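Local coordinates for uncharacterized hypothetical protein (Parabacteroides merdae, PDB 4EI0) that is of unknown function but belongs to the DUF4466 family and is built largely of antiparallel beta sheets, at residues C20-L25 / I36-A41; T66-N71 / L110-I115; V125-S130 / G144-S149. All blocks are in the same frame, centred on the assembly; numbering follows the deposited sequence. Where two conformers were deposited one is given.

Contact 1. Residues C20-L25 / I36-A41; sequences CIKRSL and IEFAYA
Cys20 and Lys22 pair with Tyr40 and Phe38 across two antiparallel strands that form one margin of a five-stranded sheet. All four send their side chains to the same face, the one that packs on the second sheet of a beta sandwich. Cys20 suits this buried place because it is small. Its SG, anti to the backbone N (chi1 -164°), touches Phe38 CB, 4.0 Å away, and also the CA of Tyr40, and approaches both rings obliquely. Lys22 lays its aliphatic part against Phe38, with CB 3.9 Å from CE2, then runs on past Ile36 CG2 before NZ bends back to Ser24 O. The opposite face, with Ile21 and Ala39, is more exposed and mixes small apolar contacts with charge. There Arg23 CD rests 3.5 Å from Ala39 CB, a methyl small enough to let the chain pass over it. The bend at chi3 (56°) sets NE against Glu37 OE2 in a salt bridge. The carboxylate oxygen comes to the edge of the guanidinium, near its plane, although the two flat groups are turned 51° apart. Beyond the strand pairing, Ser24 OG accepts the N-H of Glu37 at 2.9 Å in an almost straight bond.

Contact 2. Residues T66-N71 / L110-I115; sequences TYFDPN and LRYYYI
Thr66 OG1 is held from two directions: it accepts the N-H of Ile115 at 3.1 Å, nearly straight, and is also hydrogen-bonded to Ala63 O. With CG2 anti to the backbone N, the methyl lies against the outer end of the Tyr112 ring, 3.8 Å from CE1, threonine supplying both methyl and hydroxyl. A valine here would probably leave Ile115 N without its mate and deprive Ala63 O of its hydroxyl partner. The segments pair as antiparallel strands inside a five-stranded sheet, Tyr67 and Tyr113 exchanging backbone bonds, and aromatic residues lie on both faces. On one, Phe68 and Tyr112 meet edge-to-face, the edge of Tyr112 toward the face of Phe68. On the other, the rings of Tyr67 and Tyr113 run side by side with planes 16° apart, barely overlapping; CE1 of Tyr67 lies 3.6 Å from CD2 of Tyr113. Asp69 N still bonds to Arg111 O; the chain then turns, and Asp69 OD1 accepts Asn71 N in an Asx turn, with Asn71 ND2 on its syn lone pair, while OD2 bonds to Tyr73 OH. A water takes the N-H of Arg111 at 2.8 Å and donates to Asp69 O and Asn71 O.

Contact 3. Residues V125-S130 / G144-S149; sequences VQFSFS and GPYKIS
Val125 and Tyr146 form the closest-knit part of this contact, where the second strand of a beta hairpin ends. Each gives its N-H to the other's carbonyl, at 2.9 Å from Val125 N to Tyr146 O and 2.8 Å from Tyr146 N to Val125 O. On the buried face of this pair Phe127 and Tyr146 cross at about a right angle and meet rim to rim, with CE2 of Phe127 3.9 Å from CD2 of Tyr146. The Phe127 ring also meets those of Phe38 and Tyr114 in the interior. Ile148, just beyond the strand, brings CG1 toward Val125 CG2, although that valine was modelled in two conformers and the detail is correspondingly uncertain. Phe127 pairs through its backbone with Leu143 while Val125 pairs with Tyr146, so the second strand carries one extra residue, as in a beta bulge. Gly144 and the cis peptide before Pro145 occupy it. The fit is tight here: a beta carbon at Gly144 would fall 3.1 Å from Val125 O and also press on the preceding carbonyl, whereas the bare CA sits 3.6 Å above the Tyr146 ring, near its rim.

The opposite face is looser and exposed. Gln126 and Pro145 lie side by side, pointing the same way, and touch lightly: OE1 of the glutamine is 4.1 Å from CB of the proline. A solvent-facing amide and a compact ring suit such a place, since neither must be enclosed. Backbone bonds and buried apolar packing therefore probably hold this hairpin end, the outer glutamine adding little.

In the fold
Contacts 1 and 2 belong to one sheet and are joined directly, because strand 35-43 pairs with strand 107-115: Tyr40 N probably hydrogen-bonds to Leu110 O, and Ile36 N to Tyr114 O. Contact 3 lies in the facing sheet. Contact 2 holds an inner pair of strands, whereas contacts 1 and 3 each include an outermost strand, 17-22 and 138-147, and these two margins approach where Lys22 packs on Tyr146. Phe38, Tyr112, Tyr114, Phe127 and Phe129 make the shared aromatic core between the sheets. The outward faces differ: contact 1 carries a salt bridge, contact 2 the Tyr67-Tyr113 pair, and contact 3 an exposed glutamine and proline; a water bridges the backbones where contact 2's strands part.

Contact 1. Residues C20-L25 / I36-A41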
loop_
_atom_site.group_PDB
_atom_site.type_symbol
_atom_site.label_atom_id
_atom_site.label_comp_id
_atom_site.label_asym_id
_atom_site.label_seq_id
_atom_site.Cartn_x
_atom_site.Cartn_y
_atom_site.Cartn_z
ATOM N N CYS B 20 15.064 4.955 6.163
ATOM C CA CYS B 20 15.379 3.549 6.310
ATOM C C CYS B 20 15.381 3.188 7.774
ATOM O O CYS B 20 15.909 3.941 8.580
ATOM C CB CYS B 20 16.737 3.223 5.646
ATOM S SG CYS B 20 16.947 1.441 5.381
ATOM N N ILE B 21 14.789 2.045 8.113
ATOM C CA ILE B 21 14.719 1.565 9.502
ATOM C C ILE B 21 15.270 0.143 9.591
ATOM O O ILE B 21 14.969 -0.693 8.769
ATOM C CB ILE B 21 13.296 1.704 10.133
ATOM C CG1 ILE B 21 12.296 0.666 9.607
ATOM C CG2 ILE B 21 12.761 3.124 9.923
ATOM C CD1 ILE B 21 11.054 0.487 10.474
ATOM N N LYS B 22 16.154 -0.103 10.552
ATOM C CA LYS B 22 16.630 -1.446 10.818
ATOM C C LYS B 22 15.457 -2.195 11.420
ATOM O O LYS B 22 14.853 -1.705 12.360
ATOM C CB LYS B 22 17.819 -1.391 11.803
ATOM C CG LYS B 22 18.440 -2.758 12.118
ATOM C CD LYS B 22 19.774 -2.622 12.835
ATOM C CE LYS B 22 20.154 -3.920 13.573
ATOM N NZ LYS B 22 19.511 -4.055 14.909
ATOM N N ARG B 23 15.072 -3.323 10.853
ATOM C CA ARG B 23 13.972 -4.134 11.419
ATOM C C ARG B 23 14.476 -5.071 12.513
ATOM O O ARG B 23 13.850 -5.239 13.537
ATOM C CB ARG B 23 13.203 -4.882 10.327
ATOM C CG ARG B 23 12.192 -3.952 9.646
ATOM C CD ARG B 23 11.714 -4.447 8.286
ATOM N NE ARG B 23 11.139 -5.796 8.303
ATOM C CZ ARG B 23 9.894 -6.102 8.685
ATOM N NH1 ARG B 23 9.050 -5.167 9.117
ATOM N NH2 ARG B 23 9.487 -7.367 8.634
ATOM N N SER B 24 15.650 -5.636 12.317
ATOM C CA SER B 24 16.275 -6.424 13.374
ATOM C C SER B 24 16.321 -5.644 14.707
ATOM O O SER B 24 16.648 -4.436 14.749
ATOM C CB SER B 24 17.694 -6.847 12.927
ATOM O OG SER B 24 17.676 -7.399 11.584
ATOM N N LEU B 25 16.083 -6.331 15.814
ATOM C CA LEU B 25 15.997 -5.666 17.128
ATOM C C LEU B 25 17.376 -5.214 17.684
ATOM O O LEU B 25 18.373 -5.941 17.549
ATOM C CB LEU B 25 15.343 -6.600 18.138
ATOM C CG LEU B 25 14.063 -7.293 17.698
ATOM C CD1 LEU B 25 13.685 -8.366 18.717
ATOM C CD2 LEU B 25 12.971 -6.236 17.496
ATOM N N ILE B 36 20.866 -9.221 8.846
ATOM C CA ILE B 36 20.411 -7.940 9.394
ATOM C C ILE B 36 19.435 -7.412 8.327
ATOM O O ILE B 36 19.764 -7.311 7.123
ATOM C CB ILE B 36 21.522 -6.904 9.595
ATOM C CG1 ILE B 36 22.697 -7.533 10.318
ATOM C CG2 ILE B 36 20.996 -5.672 10.320
ATOM C CD1 ILE B 36 23.782 -6.551 10.690
ATOM N N GLU B 37 18.224 -7.150 8.775
ATOM C CA GLU B 37 17.118 -6.778 7.904
ATOM C C GLU B 37 16.769 -5.311 8.053
ATOM O O GLU B 37 16.658 -4.808 9.183
ATOM C CB GLU B 37 15.904 -7.573 8.283
ATOM C CG GLU B 37 14.728 -7.345 7.349
ATOM C CD GLU B 37 13.487 -8.085 7.786
ATOM O OE1 GLU B 37 13.597 -9.072 8.547
ATOM O OE2 GLU B 37 12.398 -7.679 7.362
ATOM N N PHE B 38 16.574 -4.652 6.917
ATOM C CA PHE B 38 16.290 -3.218 6.857
ATOM C C PHE B 38 15.009 -3.004 6.004
ATOM O O PHE B 38 14.736 -3.791 5.095
ATOM C CB PHE B 38 17.465 -2.454 6.236
ATOM C CG PHE B 38 18.730 -2.462 7.049
ATOM C CD1 PHE B 38 19.617 -3.504 6.953
ATOM C CD2 PHE B 38 19.002 -1.446 7.919
ATOM C CE1 PHE B 38 20.777 -3.510 7.705
ATOM C CE2 PHE B 38 20.152 -1.447 8.689
ATOM C CZ PHE B 38 21.045 -2.481 8.574
ATOM N N ALA B 39 14.239 -1.955 6.302
ATOM C CA ALA B 39 13.081 -1.557 5.501
ATOM C C ALA B 39 13.392 -0.170 4.953
ATOM O O ALA B 39 13.496 0.779 5.726
ATOM C CB ALA B 39 11.809 -1.540 6.335
ATOM N N TYR B 40 13.616 -0.082 3.641
ATOM C CA TYR B 40 14.061 1.145 2.970
ATOM C C TYR B 40 12.844 1.727 2.233
ATOM O O TYR B 40 12.373 1.124 1.276
ATOM C CB TYR B 40 15.142 0.869 1.968
ATOM C CG TYR B 40 15.739 2.081 1.254
ATOM C CD1 TYR B 40 16.025 3.256 1.931
ATOM C CD2 TYR B 40 16.050 2.026 -0.105
ATOM C CE1 TYR B 40 16.571 4.358 1.276
ATOM C CE2 TYR B 40 16.625 3.120 -0.767
ATOM C CZ TYR B 40 16.891 4.281 -0.069
ATOM O OH TYR B 40 17.465 5.368 -0.725
ATOM N N ALA B 41 12.374 2.890 2.702
ATOM C CA ALA B 41 11.212 3.606 2.160
ATOM C C ALA B 41 11.655 4.720 1.248
ATOM O O ALA B 41 12.545 5.499 1.609
ATOM C CB ALA B 41 10.382 4.192 3.297
#

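Contact 2. Residues T66-N71 / L110-I115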
loop_
_atom_site.group_PDB
_atom_site.type_symbol
_atom_site.label_atom_id
_atom_site.label_comp_id
_atom_site.label_asym_id
_atom_site.label_seq_id
_atom_site.Cartn_x
_atom_site.Cartn_y
_atom_site.Cartn_z
ATOM N N THR B 66 22.749 -12.103 0.326
ATOM C CA THR B 66 22.468 -10.672 0.563
ATOM C C THR B 66 21.639 -10.135 -0.657
ATOM O O THR B 66 22.006 -10.353 -1.813
ATOM C CB THR B 66 23.769 -9.905 0.667
ATOM O OG1 THR B 66 24.467 -10.384 1.816
ATOM C CG2 THR B 66 23.555 -8.401 0.774
ATOM N N TYR B 67 20.461 -9.598 -0.411
ATOM C CA TYR B 67 19.594 -9.168 -1.489
ATOM C C TYR B 67 18.547 -8.144 -1.030
ATOM O O TYR B 67 18.341 -7.956 0.162
ATOM C CB TYR B 67 18.884 -10.384 -2.144
ATOM C CG TYR B 67 17.754 -10.947 -1.374
ATOM C CD1 TYR B 67 17.941 -11.445 -0.130
ATOM C CD2 TYR B 67 16.462 -10.998 -1.905
ATOM C CE1 TYR B 67 16.910 -11.953 0.602
ATOM C CE2 TYR B 67 15.415 -11.521 -1.182
ATOM C CZ TYR B 67 15.652 -11.993 0.072
ATOM O OH TYR B 67 14.660 -12.508 0.844
ATOM N N PHE B 68 17.913 -7.491 -2.016
ATOM C CA PHE B 68 16.660 -6.775 -1.834
ATOM C C PHE B 68 15.567 -7.707 -2.289
ATOM O O PHE B 68 15.614 -8.219 -3.382
ATOM C CB PHE B 68 16.593 -5.575 -2.766
ATOM C CG PHE B 68 17.086 -4.293 -2.199
ATOM C CD1 PHE B 68 16.397 -3.656 -1.172
ATOM C CD2 PHE B 68 18.139 -3.631 -2.793
ATOM C CE1 PHE B 68 16.801 -2.415 -0.692
ATOM C CE2 PHE B 68 18.548 -2.415 -2.302
ATOM C CZ PHE B 68 17.867 -1.799 -1.267
ATOM N N ASP B 69 14.553 -7.906 -1.471
ATOM C CA ASP B 69 13.369 -8.619 -1.894
ATOM C C ASP B 69 12.709 -7.662 -2.920
ATOM O O ASP B 69 12.709 -6.449 -2.722
ATOM C CB ASP B 69 12.561 -8.916 -0.601
ATOM C CG ASP B 69 11.128 -9.369 -0.796
ATOM O OD1 ASP B 69 10.493 -9.128 -1.811
ATOM O OD2 ASP B 69 10.575 -9.888 0.194
ATOM N N PRO B 70 12.226 -8.204 -4.041
ATOM C CA PRO B 70 11.723 -7.361 -5.107
ATOM C C PRO B 70 10.300 -6.832 -4.858
ATOM O O PRO B 70 9.740 -6.156 -5.753
ATOM C CB PRO B 70 11.771 -8.291 -6.345
ATOM C CG PRO B 70 11.557 -9.669 -5.767
ATOM C CD PRO B 70 12.180 -9.649 -4.401
ATOM N N ASN B 71 9.664 -7.182 -3.725
ATOM C CA ASN B 71 8.319 -6.705 -3.463
ATOM C C ASN B 71 8.338 -5.450 -2.641
ATOM O O ASN B 71 9.084 -5.361 -1.712
ATOM C CB ASN B 71 7.479 -7.726 -2.736
ATOM C CG ASN B 71 7.286 -8.974 -3.550
ATOM O OD1 ASN B 71 6.435 -9.049 -4.427
ATOM N ND2 ASN B 71 8.057 -9.973 -3.236
ATOM N N LEU B 110 11.112 -1.329 0.384
ATOM C CA LEU B 110 11.773 -2.559 0.010
ATOM C C LEU B 110 12.556 -3.030 1.194
ATOM O O LEU B 110 13.109 -2.205 1.926
ATOM C CB LEU B 110 12.742 -2.356 -1.149
ATOM C CG LEU B 110 12.178 -1.938 -2.518
ATOM C CD1 LEU B 110 13.361 -1.677 -3.420
ATOM C CD2 LEU B 110 11.232 -3.015 -3.076
ATOM N N ARG B 111 12.567 -4.353 1.385
ATOM C CA ARG B 111 13.357 -4.999 2.441
ATOM C C ARG B 111 14.674 -5.476 1.917
ATOM O O ARG B 111 14.736 -6.155 0.882
ATOM C CB ARG B 111 12.562 -6.128 3.015
ATOM C CG ARG B 111 11.367 -5.589 3.779
ATOM C CD ARG B 111 10.465 -6.688 4.270
ATOM N NE ARG B 111 9.323 -6.067 4.896
ATOM C CZ ARG B 111 8.212 -6.698 5.211
ATOM N NH1 ARG B 111 8.079 -7.985 4.960
ATOM N NH2 ARG B 111 7.227 -6.017 5.746
ATOM N N TYR B 112 15.747 -5.078 2.599
ATOM C CA TYR B 112 17.105 -5.509 2.296
ATOM C C TYR B 112 17.591 -6.420 3.410
ATOM O O TYR B 112 17.399 -6.116 4.603
ATOM C CB TYR B 112 18.010 -4.297 2.186
ATOM C CG TYR B 112 19.512 -4.541 2.181
ATOM C CD1 TYR B 112 20.165 -5.019 1.060
ATOM C CD2 TYR B 112 20.286 -4.210 3.275
ATOM C CE1 TYR B 112 21.527 -5.228 1.049
ATOM C CE2 TYR B 112 21.645 -4.427 3.283
ATOM C CZ TYR B 112 22.259 -4.917 2.173
ATOM O OH TYR B 112 23.610 -5.078 2.165
ATOM N N TYR B 113 18.211 -7.514 2.998
ATOM C CA TYR B 113 18.739 -8.546 3.869
ATOM C C TYR B 113 20.244 -8.650 3.657
ATOM O O TYR B 113 20.702 -8.982 2.567
ATOM C CB TYR B 113 18.055 -9.867 3.539
ATOM C CG TYR B 113 16.581 -9.837 3.831
ATOM C CD1 TYR B 113 16.093 -10.178 5.082
ATOM C CD2 TYR B 113 15.678 -9.478 2.855
ATOM C CE1 TYR B 113 14.740 -10.168 5.347
ATOM C CE2 TYR B 113 14.326 -9.459 3.101
ATOM C CZ TYR B 113 13.867 -9.801 4.342
ATOM O OH TYR B 113 12.554 -9.731 4.558
ATOM N N TYR B 114 21.015 -8.283 4.679
ATOM C CA TYR B 114 22.446 -8.415 4.659
ATOM C C TYR B 114 22.766 -9.711 5.391
ATOM O O TYR B 114 22.416 -9.843 6.567
ATOM C CB TYR B 114 23.085 -7.266 5.390
ATOM C CG TYR B 114 24.565 -7.321 5.547
ATOM C CD1 TYR B 114 25.396 -6.963 4.506
ATOM C CD2 TYR B 114 25.160 -7.651 6.758
ATOM C CE1 TYR B 114 26.783 -6.943 4.647
ATOM C CE2 TYR B 114 26.557 -7.630 6.914
ATOM C CZ TYR B 114 27.359 -7.302 5.864
ATOM O OH TYR B 114 28.706 -7.271 5.976
ATOM N N ILE B 115 23.437 -10.655 4.722
ATOM C CA ILE B 115 23.839 -11.914 5.389
ATOM C C ILE B 115 25.262 -11.653 5.909
ATOM O O ILE B 115 26.146 -11.344 5.146
ATOM C CB ILE B 115 23.781 -13.129 4.469
ATOM C CG1 ILE B 115 22.414 -13.281 3.792
ATOM C CG2 ILE B 115 24.021 -14.419 5.271
ATOM C CD1 ILE B 115 21.238 -13.437 4.744
HETATM O O HOH W 1 11.214 -5.912 -0.454
#

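Contact 3. Residues V125-S130 / G144-S149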
loop_
_atom_site.group_PDB
_atom_site.type_symbol
_atom_site.label_atom_id
_atom_site.label_comp_id
_atom_site.label_asym_id
_atom_site.label_seq_id
_atom_site.Cartn_x
_atom_site.Cartn_y
_atom_site.Cartn_z
ATOM N N VAL B 125 29.733 -2.882 10.969
ATOM C CA VAL B 125 29.327 -2.759 9.568
ATOM C C VAL B 125 28.373 -1.580 9.445
ATOM O O VAL B 125 27.488 -1.393 10.295
ATOM C CB VAL B 125 28.589 -3.999 9.005
ATOM C CG1 VAL B 125 28.295 -3.806 7.509
ATOM C CG2 VAL B 125 29.382 -5.286 9.214
ATOM N N GLN B 126 28.545 -0.784 8.402
ATOM C CA GLN B 126 27.623 0.337 8.141
ATOM C C GLN B 126 27.117 0.267 6.721
ATOM O O GLN B 126 27.651 -0.468 5.868
ATOM C CB GLN B 126 28.247 1.693 8.425
ATOM C CG GLN B 126 29.462 1.994 7.610
ATOM C CD GLN B 126 30.172 3.217 8.131
ATOM O OE1 GLN B 126 30.582 3.275 9.288
ATOM N NE2 GLN B 126 30.322 4.207 7.275
ATOM N N PHE B 127 26.069 1.039 6.468
ATOM C CA PHE B 127 25.307 0.921 5.244
ATOM C C PHE B 127 24.926 2.289 4.661
ATOM O O PHE B 127 24.498 3.190 5.384
ATOM C CB PHE B 127 24.040 0.149 5.528
ATOM C CG PHE B 127 24.271 -1.241 6.013
ATOM C CD1 PHE B 127 24.422 -2.275 5.122
ATOM C CD2 PHE B 127 24.375 -1.501 7.364
ATOM C CE1 PHE B 127 24.682 -3.552 5.574
ATOM C CE2 PHE B 127 24.595 -2.798 7.833
ATOM C CZ PHE B 127 24.721 -3.822 6.927
ATOM N N SER B 128 25.059 2.411 3.346
ATOM C CA SER B 128 24.585 3.581 2.617
ATOM C C SER B 128 23.546 3.182 1.584
ATOM O O SER B 128 23.855 2.494 0.598
ATOM C CB SER B 128 25.767 4.298 1.969
ATOM O OG SER B 128 25.255 5.460 1.307
ATOM N N PHE B 129 22.304 3.563 1.849
ATOM C CA PHE B 129 21.155 3.259 0.955
ATOM C C PHE B 129 20.935 4.455 0.040
ATOM O O PHE B 129 21.124 5.608 0.466
ATOM C CB PHE B 129 19.857 3.060 1.731
ATOM C CG PHE B 129 19.849 1.866 2.660
ATOM C CD1 PHE B 129 20.477 1.912 3.881
ATOM C CD2 PHE B 129 19.261 0.669 2.266
ATOM C CE1 PHE B 129 20.477 0.821 4.719
ATOM C CE2 PHE B 129 19.269 -0.425 3.103
ATOM C CZ PHE B 129 19.873 -0.347 4.333
ATOM N N SER B 130 20.548 4.201 -1.205
ATOM C CA SER B 130 20.271 5.309 -2.142
ATOM C C SER B 130 19.249 4.900 -3.168
ATOM O O SER B 130 18.962 3.696 -3.358
ATOM C CB SER B 130 21.543 5.768 -2.828
ATOM O OG SER B 130 22.163 4.700 -3.510
ATOM N N GLY B 144 24.035 2.786 10.724
ATOM C CA GLY B 144 25.145 2.181 11.399
ATOM C C GLY B 144 26.187 3.173 11.870
ATOM O O GLY B 144 26.025 4.375 11.687
ATOM N N PRO B 145 27.307 2.682 12.430
ATOM C CA PRO B 145 27.708 1.285 12.362
ATOM C C PRO B 145 27.007 0.407 13.340
ATOM O O PRO B 145 26.449 0.869 14.309
ATOM C CB PRO B 145 29.205 1.325 12.668
ATOM C CG PRO B 145 29.391 2.542 13.481
ATOM C CD PRO B 145 28.377 3.526 12.980
ATOM N N TYR B 146 26.969 -0.872 13.011
ATOM C CA TYR B 146 26.401 -1.867 13.854
ATOM C C TYR B 146 27.473 -2.908 14.226
ATOM O O TYR B 146 28.239 -3.334 13.359
ATOM C CB TYR B 146 25.277 -2.582 13.119
ATOM C CG TYR B 146 24.119 -1.703 12.711
ATOM C CD1 TYR B 146 23.260 -1.150 13.689
ATOM C CD2 TYR B 146 23.882 -1.412 11.388
ATOM C CE1 TYR B 146 22.214 -0.329 13.344
ATOM C CE2 TYR B 146 22.834 -0.566 11.005
ATOM C CZ TYR B 146 21.997 -0.052 11.970
ATOM O OH TYR B 146 20.935 0.729 11.593
ATOM N N LYS B 147 27.466 -3.346 15.485
ATOM C CA LYS B 147 28.479 -4.280 16.020
ATOM C C LYS B 147 28.130 -5.698 15.620
ATOM O O LYS B 147 26.996 -6.127 15.753
ATOM C CB LYS B 147 28.595 -4.159 17.562
ATOM N N ILE B 148 29.105 -6.443 15.094
ATOM C CA ILE B 148 28.893 -7.865 14.766
ATOM C C ILE B 148 29.581 -8.656 15.911
ATOM O O ILE B 148 30.736 -8.360 16.305
ATOM C CB ILE B 148 29.521 -8.225 13.386
ATOM C CG1 ILE B 148 29.016 -7.283 12.265
ATOM C CG2 ILE B 148 29.323 -9.681 13.049
ATOM C CD1 ILE B 148 27.518 -7.259 12.035
ATOM N N SER B 149 28.863 -9.623 16.449
ATOM C CA SER B 149 29.285 -10.425 17.549
ATOM C C SER B 149 30.507 -11.277 17.134
ATOM O O SER B 149 30.682 -11.564 15.975
ATOM C CB SER B 149 28.151 -11.354 17.897
ATOM O OG SER B 149 28.518 -12.254 18.915
#